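Local structure of deoxyhypusine synthase, putative (Entamoeba histolytica, 7L9R) at residues Asn36-Glu39 against Leu40-Tyr44; Val54-Ala57 against Ile58-Asn62; Arg107-Glu111 against His112-Asp116; Leu336-Ser339 against Lys340-Val344. The protein probably acts as a deoxyhypusine synthase, the NAD-dependent enzyme that transfers an aminobutyl group from spermidine to one lysine of the eIF5A precursor. All coordinates share one frame; numbering follows the deposited sequence.

Interaction 1: residues Asn36-Glu39 against Leu40-Tyr44; sequences NYEE and LVNSY
L40 reaches back over the first turn of helix 37-47 twice. Its backbone N donates to N36 O at 2.8 Å, while its side chain runs beside that of Y37, the two pointing the same way, with L40 CD1 3.9 Å from Y37 CD1. The methyl meets the tyrosine ring obliquely. Beyond the pair, Y29 and F31 of this chain and P335 of the second subunit close in on L40. V41 comes next: its N bonds to Y37 O, and its CG2 sits 3.3 Å from the same oxygen, because CG2 lies anti to the carbonyl carbon and hangs back over the preceding turn. N42 N makes a nearly straight bond to E38 O (173°). The N42 amide lies alongside the E38 chain, ND2 3.8 Å from E38 CG, its plane steeply turned against the carboxylate. One water joins the two ends, giving to E38 OE2 and accepting from N42 ND2, each at 2.8 Å; N42 OD1 is taken by K340 of the same chain. S43 N then bonds to E39 O at 2.7 Å, continuing the run of i to i+4 bonds. Before all this stands N36, the N-cap of helix 37-47, whose OD1 accepts from E39 N at 3.0 Å. That donor approaches from well above the amide plane. The chemistry is thus divided: the cap satisfies an amide of the first turn, the tyrosine-leucine pair is apolar, and the bridging water couples a carboxylate to an amide that is also probably polarised by the lysine on its oxygen.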
loop_
_atom_site.group_PDB
_atom_site.type_symbol
_atom_site.label_atom_id
_atom_site.label_comp_id
_atom_site.label_asym_id
_atom_site.label_seq_id
_atom_site.Cartn_x
_atom_site.Cartn_y
_atom_site.Cartn_z
ATOM N N ASN B 36 -15.686 19.717 23.182
ATOM C CA ASN B 36 -15.956 18.642 24.129
ATOM C C ASN B 36 -15.192 17.413 23.646
ATOM O O ASN B 36 -15.599 16.780 22.666
ATOM C CB ASN B 36 -17.457 18.370 24.233
ATOM C CG ASN B 36 -17.796 17.290 25.249
ATOM O OD1 ASN B 36 -17.024 16.357 25.473
ATOM N ND2 ASN B 36 -18.959 17.426 25.882
ATOM N N TYR B 37 -14.091 17.077 24.320
ATOM C CA TYR B 37 -13.225 16.014 23.813
ATOM C C TYR B 37 -13.860 14.634 23.949
ATOM O O TYR B 37 -13.558 13.742 23.146
ATOM C CB TYR B 37 -11.860 16.050 24.502
ATOM C CG TYR B 37 -11.008 17.176 23.980
ATOM C CD1 TYR B 37 -10.488 17.129 22.692
ATOM C CD2 TYR B 37 -10.726 18.286 24.760
ATOM C CE1 TYR B 37 -9.721 18.154 22.193
ATOM C CE2 TYR B 37 -9.949 19.320 24.270
ATOM C CZ TYR B 37 -9.446 19.245 22.983
ATOM O OH TYR B 37 -8.672 20.266 22.470
ATOM N N GLU B 38 -14.731 14.429 24.941
ATOM C CA GLU B 38 -15.458 13.164 25.001
ATOM C C GLU B 38 -16.416 13.017 23.825
ATOM O O GLU B 38 -16.486 11.948 23.205
ATOM C CB GLU B 38 -16.220 13.041 26.320
ATOM C CG GLU B 38 -17.038 11.758 26.427
ATOM C CD GLU B 38 -17.497 11.448 27.852
ATOM O OE1 GLU B 38 -17.180 12.219 28.780
ATOM O OE2 GLU B 38 -18.218 10.449 28.034
ATOM N N GLU B 39 -17.162 14.076 23.500
ATOM C CA GLU B 39 -18.042 14.006 22.340
ATOM C C GLU B 39 -17.249 13.918 21.045
ATOM O O GLU B 39 -17.685 13.245 20.109
ATOM C CB GLU B 39 -18.998 15.200 22.310
ATOM C CG GLU B 39 -20.121 15.062 23.310
ATOM C CD GLU B 39 -21.115 16.218 23.293
ATOM O OE1 GLU B 39 -20.871 17.221 22.575
ATOM O OE2 GLU B 39 -22.144 16.113 24.007
ATOM N N LEU B 40 -16.087 14.574 20.974
ATOM C CA LEU B 40 -15.228 14.445 19.799
ATOM C C LEU B 40 -14.782 13.000 19.598
ATOM O O LEU B 40 -14.763 12.497 18.469
ATOM C CB LEU B 40 -14.011 15.360 19.927
ATOM C CG LEU B 40 -14.064 16.728 19.250
ATOM C CD1 LEU B 40 -12.884 17.570 19.692
ATOM C CD2 LEU B 40 -14.070 16.596 17.733
ATOM N N VAL B 41 -14.404 12.325 20.683
ATOM C CA VAL B 41 -13.984 10.932 20.591
ATOM C C VAL B 41 -15.157 10.048 20.181
ATOM O O VAL B 41 -15.054 9.253 19.238
ATOM C CB VAL B 41 -13.360 10.481 21.922
ATOM C CG1 VAL B 41 -13.299 8.966 22.005
ATOM C CG2 VAL B 41 -11.984 11.085 22.073
ATOM N N ASN B 42 -16.300 10.196 20.857
ATOM C CA ASN B 42 -17.468 9.394 20.504
ATOM C C ASN B 42 -17.944 9.682 19.088
ATOM O O ASN B 42 -18.446 8.779 18.410
ATOM C CB ASN B 42 -18.608 9.629 21.496
ATOM C CG ASN B 42 -18.289 9.105 22.881
ATOM O OD1 ASN B 42 -17.440 8.222 23.032
ATOM N ND2 ASN B 42 -18.973 9.640 23.905
ATOM N N SER B 43 -17.819 10.933 18.639
ATOM C CA SER B 43 -18.210 11.284 17.276
ATOM C C SER B 43 -17.375 10.525 16.250
ATOM O O SER B 43 -17.887 10.099 15.208
ATOM C CB SER B 43 -18.073 12.793 17.069
ATOM O OG SER B 43 -18.299 13.152 15.715
ATOM N N TYR B 44 -16.092 10.323 16.538
ATOM C CA TYR B 44 -15.278 9.508 15.649
ATOM C C TYR B 44 -15.791 8.077 15.589
ATOM O O TYR B 44 -15.847 7.476 14.509
ATOM C CB TYR B 44 -13.822 9.521 16.101
ATOM C CG TYR B 44 -12.995 8.513 15.361
ATOM C CD1 TYR B 44 -12.710 8.684 13.999
ATOM C CD2 TYR B 44 -12.525 7.370 15.995
ATOM C CE1 TYR B 44 -11.956 7.757 13.297
ATOM C CE2 TYR B 44 -11.772 6.431 15.298
ATOM C CZ TYR B 44 -11.491 6.633 13.951
ATOM O OH TYR B 44 -10.743 5.706 13.262
HETATM O O HOH W 1 -18.490 8.255 26.317
#

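Interaction 2: residues Val54-Ala57 against Ile58-Asn62; sequences VGRA and INIIN
V54 and I58 meet through branches set differently against the backbone: V54 CG1 stands anti to its backbone N (chi1 177°), whereas I58 CG1 lies beside its own N (chi1 -71°) and leans back toward the turn before it. The result is an oblique crossing in which V54 CG1 and I58 CD1 come to 4.2 Å. I60 and I61 adopt the same first torsion as I58, and each lays its CG1 over a backbone oxygen one turn earlier, I60 CG1 at 3.2 Å from R56 O and I61 CG1 at 3.4 Å from A57 O. Those oxygens are already engaged by the helix: I58 N bonds to V54 O, N59 N to G55 O, I60 N to R56 O at 2.8 Å and I61 N to A57 O. On the solvent side R56, in one of its two modelled conformers, passes its guanidinium loosely by I60, a doubtful contact. N59 folds its amide back over G55, CG standing 3.3 Å from G55 O. Helix 51-66 packs the opposite way with A57, I60 and I61 on V291 of strand 289-294, A57 also on V326 of strand 322-327, and V54, I58 and I61 on I337. Chemically, then, the helix is amphipathic: the apolar branches face strands 289-294 and 322-327 and helix 330-339, and probably help shield the backbone bonds, while R56 and N59 carry polar groups on the other side.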
loop_
_atom_site.group_PDB
_atom_site.type_symbol
_atom_site.label_atom_id
_atom_site.label_comp_id
_atom_site.label_asym_id
_atom_site.label_seq_id
_atom_site.Cartn_x
_atom_site.Cartn_y
_atom_site.Cartn_z
ATOM N N VAL B 54 -14.422 -0.179 14.006
ATOM C CA VAL B 54 -13.987 0.091 15.375
ATOM C C VAL B 54 -15.065 -0.327 16.365
ATOM O O VAL B 54 -14.768 -0.866 17.437
ATOM C CB VAL B 54 -13.608 1.575 15.534
ATOM C CG1 VAL B 54 -13.226 1.878 16.971
ATOM C CG2 VAL B 54 -12.465 1.927 14.594
ATOM N N GLY B 55 -16.334 -0.109 16.009
ATOM C CA GLY B 55 -17.421 -0.496 16.897
ATOM C C GLY B 55 -17.528 -1.999 17.069
ATOM O O GLY B 55 -17.748 -2.491 18.182
ATOM N N ARG B 56 -17.388 -2.750 15.969
ATOM C CA ARG B 56 -17.365 -4.208 16.063
ATOM C C ARG B 56 -16.213 -4.677 16.937
ATOM O O ARG B 56 -16.361 -5.618 17.728
ATOM C CB ARG B 56 -17.241 -4.837 14.673
ATOM C CG ARG B 56 -18.471 -4.772 13.791
ATOM C CD ARG B 56 -18.373 -5.834 12.700
ATOM N NE ARG B 56 -18.412 -7.176 13.272
ATOM C CZ ARG B 56 -17.935 -8.266 12.683
ATOM N NH1 ARG B 56 -17.347 -8.211 11.497
ATOM N NH2 ARG B 56 -18.046 -9.439 13.302
ATOM N N ALA B 57 -15.049 -4.033 16.800
ATOM C CA ALA B 57 -13.896 -4.396 17.619
ATOM C C ALA B 57 -14.196 -4.208 19.102
ATOM O O ALA B 57 -13.844 -5.059 19.927
ATOM C CB ALA B 57 -12.670 -3.582 17.200
ATOM N N ILE B 58 -14.864 -3.106 19.459
ATOM C CA ILE B 58 -15.224 -2.888 20.860
ATOM C C ILE B 58 -16.199 -3.960 21.330
ATOM O O ILE B 58 -16.066 -4.502 22.433
ATOM C CB ILE B 58 -15.799 -1.473 21.057
ATOM C CG1 ILE B 58 -14.691 -0.431 20.915
ATOM C CG2 ILE B 58 -16.498 -1.351 22.419
ATOM C CD1 ILE B 58 -15.195 0.936 20.528
ATOM N N ASN B 59 -17.187 -4.294 20.495
ATOM C CA ASN B 59 -18.144 -5.328 20.876
ATOM C C ASN B 59 -17.463 -6.683 21.048
ATOM O O ASN B 59 -17.749 -7.410 22.006
ATOM C CB ASN B 59 -19.268 -5.415 19.844
ATOM C CG ASN B 59 -20.108 -4.148 19.787
ATOM O OD1 ASN B 59 -20.184 -3.391 20.760
ATOM N ND2 ASN B 59 -20.763 -3.921 18.651
ATOM N N ILE B 60 -16.539 -7.024 20.145
ATOM C CA ILE B 60 -15.915 -8.344 20.179
ATOM C C ILE B 60 -15.003 -8.483 21.396
ATOM O O ILE B 60 -14.963 -9.543 22.034
ATOM C CB ILE B 60 -15.162 -8.608 18.860
ATOM C CG1 ILE B 60 -16.158 -8.817 17.716
ATOM C CG2 ILE B 60 -14.241 -9.820 18.981
ATOM C CD1 ILE B 60 -15.521 -8.801 16.339
ATOM N N ILE B 61 -14.262 -7.426 21.740
ATOM C CA ILE B 61 -13.365 -7.502 22.891
ATOM C C ILE B 61 -14.163 -7.649 24.181
ATOM O O ILE B 61 -13.815 -8.461 25.047
ATOM C CB ILE B 61 -12.425 -6.280 22.928
ATOM C CG1 ILE B 61 -11.376 -6.391 21.820
ATOM C CG2 ILE B 61 -11.721 -6.175 24.276
ATOM C CD1 ILE B 61 -10.516 -5.151 21.655
ATOM N N ASN B 62 -15.262 -6.901 24.318
ATOM C CA ASN B 62 -16.110 -7.064 25.499
ATOM C C ASN B 62 -16.690 -8.468 25.586
ATOM O O ASN B 62 -16.897 -8.987 26.690
ATOM C CB ASN B 62 -17.231 -6.027 25.498
ATOM C CG ASN B 62 -16.754 -4.655 25.910
ATOM O OD1 ASN B 62 -15.871 -4.519 26.756
ATOM N ND2 ASN B 62 -17.319 -3.627 25.295
#

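Interaction 3: residues Arg107-Glu111 against His112-Asp116; sequences RYLVE and HKCVD
Over one face of the H112 imidazole lies the aliphatic part of E111, CG 4.1 Å from the ring centroid in a CH-pi contact, and the carboxylate continues along the ring nearly parallel to it, their planes 18° apart. At the imidazole edge, near its plane, is Y108 O, 3.3 Å from H112 CD2. That same CD2 rests over a face of the Y108 ring, 3.3 Å from CE1, although the two ring planes meet obliquely at 54°. E111 CG is anti to its backbone N (chi1 167°), which lays the extended chain alongside the histidine. H112 NE2 is held by D32 of the second subunit, so the imidazole is positioned both by its packing and by a bond across the interface. The backbone beneath changes course in a Schellman motif: with K113 as C-prime residue at positive phi, C114 N bonds to L109 O at 2.9 Å and K113 N to V110 O at 3.1 Å. The turn tucks C114 CB against L109 CD2, 4.0 Å apart. Helix 102-111 ends here, and the chain enters strand 117-120 of the parallel sheet. V115 packs on I89 and L91 of the adjacent strand 87-93, with L109 also on L91; V110 and E111 lean on W209 of helix 206-212, and L109 and C114 meet F342 in the loop after helix 330-339.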
loop_
_atom_site.group_PDB
_atom_site.type_symbol
_atom_site.label_atom_id
_atom_site.label_comp_id
_atom_site.label_asym_id
_atom_site.label_seq_id
_atom_site.Cartn_x
_atom_site.Cartn_y
_atom_site.Cartn_z
ATOM N N ARG B 107 1.227 -1.863 29.603
ATOM C CA ARG B 107 1.546 -2.059 31.013
ATOM C C ARG B 107 0.271 -2.147 31.846
ATOM O O ARG B 107 0.120 -3.046 32.681
ATOM C CB ARG B 107 2.449 -0.924 31.506
ATOM C CG ARG B 107 2.927 -1.049 32.962
ATOM C CD ARG B 107 1.956 -0.406 33.951
ATOM N NE ARG B 107 1.552 0.932 33.536
ATOM C CZ ARG B 107 0.493 1.578 34.014
ATOM N NH1 ARG B 107 -0.297 1.035 34.924
ATOM N NH2 ARG B 107 0.217 2.798 33.561
ATOM N N TYR B 108 -0.660 -1.216 31.623
ATOM C CA TYR B 108 -1.935 -1.234 32.333
ATOM C C TYR B 108 -2.678 -2.550 32.112
ATOM O O TYR B 108 -3.178 -3.157 33.067
ATOM C CB TYR B 108 -2.780 -0.034 31.884
ATOM C CG TYR B 108 -4.223 -0.066 32.335
ATOM C CD1 TYR B 108 -4.599 0.440 33.580
ATOM C CD2 TYR B 108 -5.214 -0.583 31.506
ATOM C CE1 TYR B 108 -5.929 0.413 33.993
ATOM C CE2 TYR B 108 -6.532 -0.616 31.901
ATOM C CZ TYR B 108 -6.887 -0.116 33.144
ATOM O OH TYR B 108 -8.205 -0.150 33.525
ATOM N N LEU B 109 -2.763 -3.010 30.858
ATOM C CA LEU B 109 -3.487 -4.250 30.583
ATOM C C LEU B 109 -2.877 -5.437 31.322
ATOM O O LEU B 109 -3.604 -6.294 31.842
ATOM C CB LEU B 109 -3.525 -4.521 29.081
ATOM C CG LEU B 109 -4.281 -3.481 28.260
ATOM C CD1 LEU B 109 -4.241 -3.836 26.787
ATOM C CD2 LEU B 109 -5.706 -3.400 28.756
ATOM N N VAL B 110 -1.545 -5.511 31.374
ATOM C CA VAL B 110 -0.916 -6.635 32.061
ATOM C C VAL B 110 -0.954 -6.434 33.572
ATOM O O VAL B 110 -1.137 -7.400 34.323
ATOM C CB VAL B 110 0.521 -6.873 31.545
ATOM C CG1 VAL B 110 0.522 -7.035 30.033
ATOM C CG2 VAL B 110 1.468 -5.758 31.964
ATOM N N GLU B 111 -0.806 -5.191 34.042
ATOM C CA GLU B 111 -0.894 -4.915 35.474
ATOM C C GLU B 111 -2.217 -5.409 36.044
ATOM O O GLU B 111 -2.264 -5.934 37.160
ATOM C CB GLU B 111 -0.728 -3.412 35.724
ATOM C CG GLU B 111 -1.102 -2.927 37.136
ATOM C CD GLU B 111 -1.010 -1.401 37.275
ATOM O OE1 GLU B 111 -0.504 -0.740 36.342
ATOM O OE2 GLU B 111 -1.451 -0.853 38.311
ATOM N N HIS B 112 -3.295 -5.310 35.267
ATOM C CA HIS B 112 -4.624 -5.653 35.754
ATOM C C HIS B 112 -5.115 -6.996 35.238
ATOM O O HIS B 112 -6.312 -7.287 35.338
ATOM C CB HIS B 112 -5.606 -4.538 35.399
ATOM C CG HIS B 112 -5.336 -3.263 36.136
ATOM N ND1 HIS B 112 -5.688 -3.082 37.458
ATOM C CD2 HIS B 112 -4.710 -2.124 35.755
ATOM C CE1 HIS B 112 -5.309 -1.878 37.851
ATOM N NE2 HIS B 112 -4.711 -1.278 36.837
ATOM N N LYS B 113 -4.206 -7.828 34.718
ATOM C CA LYS B 113 -4.521 -9.194 34.301
ATOM C C LYS B 113 -5.641 -9.226 33.266
ATOM O O LYS B 113 -6.442 -10.164 33.221
ATOM C CB LYS B 113 -4.873 -10.069 35.504
ATOM C CG LYS B 113 -3.784 -10.125 36.548
ATOM C CD LYS B 113 -4.134 -11.104 37.663
ATOM C CE LYS B 113 -3.041 -11.142 38.723
ATOM N NZ LYS B 113 -3.316 -12.148 39.789
ATOM N N CYS B 114 -5.664 -8.211 32.398
ATOM C CA CYS B 114 -6.648 -8.142 31.326
ATOM C C CYS B 114 -6.358 -9.117 30.199
ATOM O O CYS B 114 -7.269 -9.435 29.425
ATOM C CB CYS B 114 -6.703 -6.725 30.761
ATOM S SG CYS B 114 -7.320 -5.515 31.936
ATOM N N VAL B 115 -5.110 -9.569 30.067
ATOM C CA VAL B 115 -4.723 -10.529 29.046
ATOM C C VAL B 115 -3.908 -11.636 29.699
ATOM O O VAL B 115 -3.381 -11.488 30.802
ATOM C CB VAL B 115 -3.935 -9.874 27.893
ATOM C CG1 VAL B 115 -4.725 -8.713 27.306
ATOM C CG2 VAL B 115 -2.564 -9.409 28.370
ATOM N N ASP B 116 -3.820 -12.765 29.002
ATOM C CA ASP B 116 -3.157 -13.952 29.524
ATOM C C ASP B 116 -1.808 -14.229 28.883
ATOM O O ASP B 116 -0.927 -14.789 29.541
ATOM C CB ASP B 116 -4.061 -15.171 29.334
ATOM C CG ASP B 116 -5.416 -14.987 30.002
ATOM O OD1 ASP B 116 -5.445 -14.639 31.204
ATOM O OD2 ASP B 116 -6.449 -15.171 29.324
#

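Interaction 4: residues Leu336-Ser339 against Lys340-Val344; sequences LIVS and KTFAV
V338 puts its CG2 at the edge of the F342 ring, near the ring plane, 4.2 Å from CD2, while its other branch, CG1, faces A343 CB at 4.4 Å. T341 lies beside I337, the two side chains pointing the same way, and its OG1 donates to I337 O at 2.7 Å. With OG1 set between its backbone N and carbonyl carbon (chi1 55°), the hydroxyl points back toward I337. I337 O also accepts from K340 N, which comes from the opposite face of the carbonyl plane. All this happens near the C-terminal end of helix 330-339, which follows strand 322-327, the last in a Rossmann-like parallel sheet of order 3-2-1-4-5-6. V338 O is gripped twice as well, by T341 N and A343 N, both at 3.0 Å and again from opposite faces. S339 OG turns back to donate to L336 O at 2.7 Å. K340 bends away at its second torsion, its NZ going to N42 on helix 37-47. F342 packs on L65 of helix 51-66, while F31 of the second subunit covers V338 and A343.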
loop_
_atom_site.group_PDB
_atom_site.type_symbol
_atom_site.label_atom_id
_atom_site.label_comp_id
_atom_site.label_asym_id
_atom_site.label_seq_id
_atom_site.Cartn_x
_atom_site.Cartn_y
_atom_site.Cartn_z
ATOM N N LEU B 336 -8.568 4.464 22.497
ATOM C CA LEU B 336 -10.004 4.706 22.461
ATOM C C LEU B 336 -10.777 3.412 22.677
ATOM O O LEU B 336 -11.780 3.389 23.402
ATOM C CB LEU B 336 -10.389 5.349 21.129
ATOM C CG LEU B 336 -9.612 6.613 20.721
ATOM C CD1 LEU B 336 -10.227 7.257 19.467
ATOM C CD2 LEU B 336 -9.480 7.634 21.864
ATOM N N ILE B 337 -10.326 2.321 22.050
ATOM C CA ILE B 337 -10.995 1.035 22.216
ATOM C C ILE B 337 -10.852 0.539 23.650
ATOM O O ILE B 337 -11.804 0.010 24.236
ATOM C CB ILE B 337 -10.451 0.016 21.194
ATOM C CG1 ILE B 337 -10.939 0.369 19.784
ATOM C CG2 ILE B 337 -10.847 -1.407 21.565
ATOM C CD1 ILE B 337 -10.286 -0.452 18.676
ATOM N N VAL B 338 -9.664 0.704 24.237
ATOM C CA VAL B 338 -9.445 0.300 25.623
ATOM C C VAL B 338 -10.416 1.019 26.554
ATOM O O VAL B 338 -10.987 0.412 27.468
ATOM C CB VAL B 338 -7.978 0.560 26.018
ATOM C CG1 VAL B 338 -7.800 0.509 27.534
ATOM C CG2 VAL B 338 -7.062 -0.450 25.330
ATOM N N SER B 339 -10.645 2.312 26.317
ATOM C CA SER B 339 -11.527 3.080 27.192
ATOM C C SER B 339 -12.965 2.578 27.158
ATOM O O SER B 339 -13.710 2.805 28.118
ATOM C CB SER B 339 -11.496 4.559 26.815
ATOM O OG SER B 339 -12.243 4.786 25.635
ATOM N N LYS B 340 -13.370 1.897 26.082
ATOM C CA LYS B 340 -14.713 1.349 25.954
ATOM C C LYS B 340 -14.767 -0.147 26.242
ATOM O O LYS B 340 -15.842 -0.746 26.137
ATOM C CB LYS B 340 -15.268 1.620 24.548
ATOM C CG LYS B 340 -15.244 3.090 24.135
ATOM C CD LYS B 340 -16.309 3.903 24.851
ATOM C CE LYS B 340 -16.269 5.358 24.405
ATOM N NZ LYS B 340 -17.364 6.166 25.031
ATOM N N THR B 341 -13.636 -0.767 26.596
ATOM C CA THR B 341 -13.601 -2.201 26.859
ATOM C C THR B 341 -12.845 -2.523 28.143
ATOM O O THR B 341 -13.452 -2.642 29.211
ATOM C CB THR B 341 -12.970 -2.952 25.682
ATOM O OG1 THR B 341 -11.677 -2.406 25.406
ATOM C CG2 THR B 341 -13.841 -2.845 24.433
ATOM N N PHE B 342 -11.521 -2.679 28.049
ATOM C CA PHE B 342 -10.741 -3.136 29.198
ATOM C C PHE B 342 -10.875 -2.218 30.405
ATOM O O PHE B 342 -10.774 -2.683 31.546
ATOM C CB PHE B 342 -9.264 -3.261 28.831
ATOM C CG PHE B 342 -8.955 -4.404 27.918
ATOM C CD1 PHE B 342 -8.990 -5.705 28.390
ATOM C CD2 PHE B 342 -8.585 -4.179 26.599
ATOM C CE1 PHE B 342 -8.685 -6.770 27.560
ATOM C CE2 PHE B 342 -8.278 -5.241 25.761
ATOM C CZ PHE B 342 -8.330 -6.540 26.244
ATOM N N ALA B 343 -11.086 -0.920 30.184
ATOM C CA ALA B 343 -11.101 0.032 31.286
ATOM C C ALA B 343 -12.452 0.123 31.989
ATOM O O ALA B 343 -12.519 0.702 33.077
ATOM C CB ALA B 343 -10.679 1.415 30.786
ATOM N N VAL B 344 -13.519 -0.423 31.404
ATOM C CA VAL B 344 -14.843 -0.373 32.017
ATOM C C VAL B 344 -15.476 -1.745 32.210
ATOM O O VAL B 344 -16.365 -1.882 33.066
ATOM C CB VAL B 344 -15.805 0.533 31.217
ATOM C CG1 VAL B 344 -15.484 1.995 31.446
ATOM C CG2 VAL B 344 -15.711 0.195 29.720
#

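Interaction 4 is the one that touches the other three. Its lysine reaches interaction 1 through a probable hydrogen bond, N42 OD1 and K340 NZ being 2.9 Å apart, with V41 also packed on L336. Its turn meets interaction 2, the centres about 10 Å apart, where I61 CG2 lies 3.7 Å from T341 CB. F342 leads to interaction 3, C114 CB to F342 CD1 being 3.4 Å. Interactions 1 and 3 stay apart, centres about 26 Å, yet both touch the second subunit, as does interaction 4, whereas interaction 2 faces its own chain. In deoxyhypusine synthases the active sites lie at subunit interfaces, but the geometry of these four contacts does not by itself place one there.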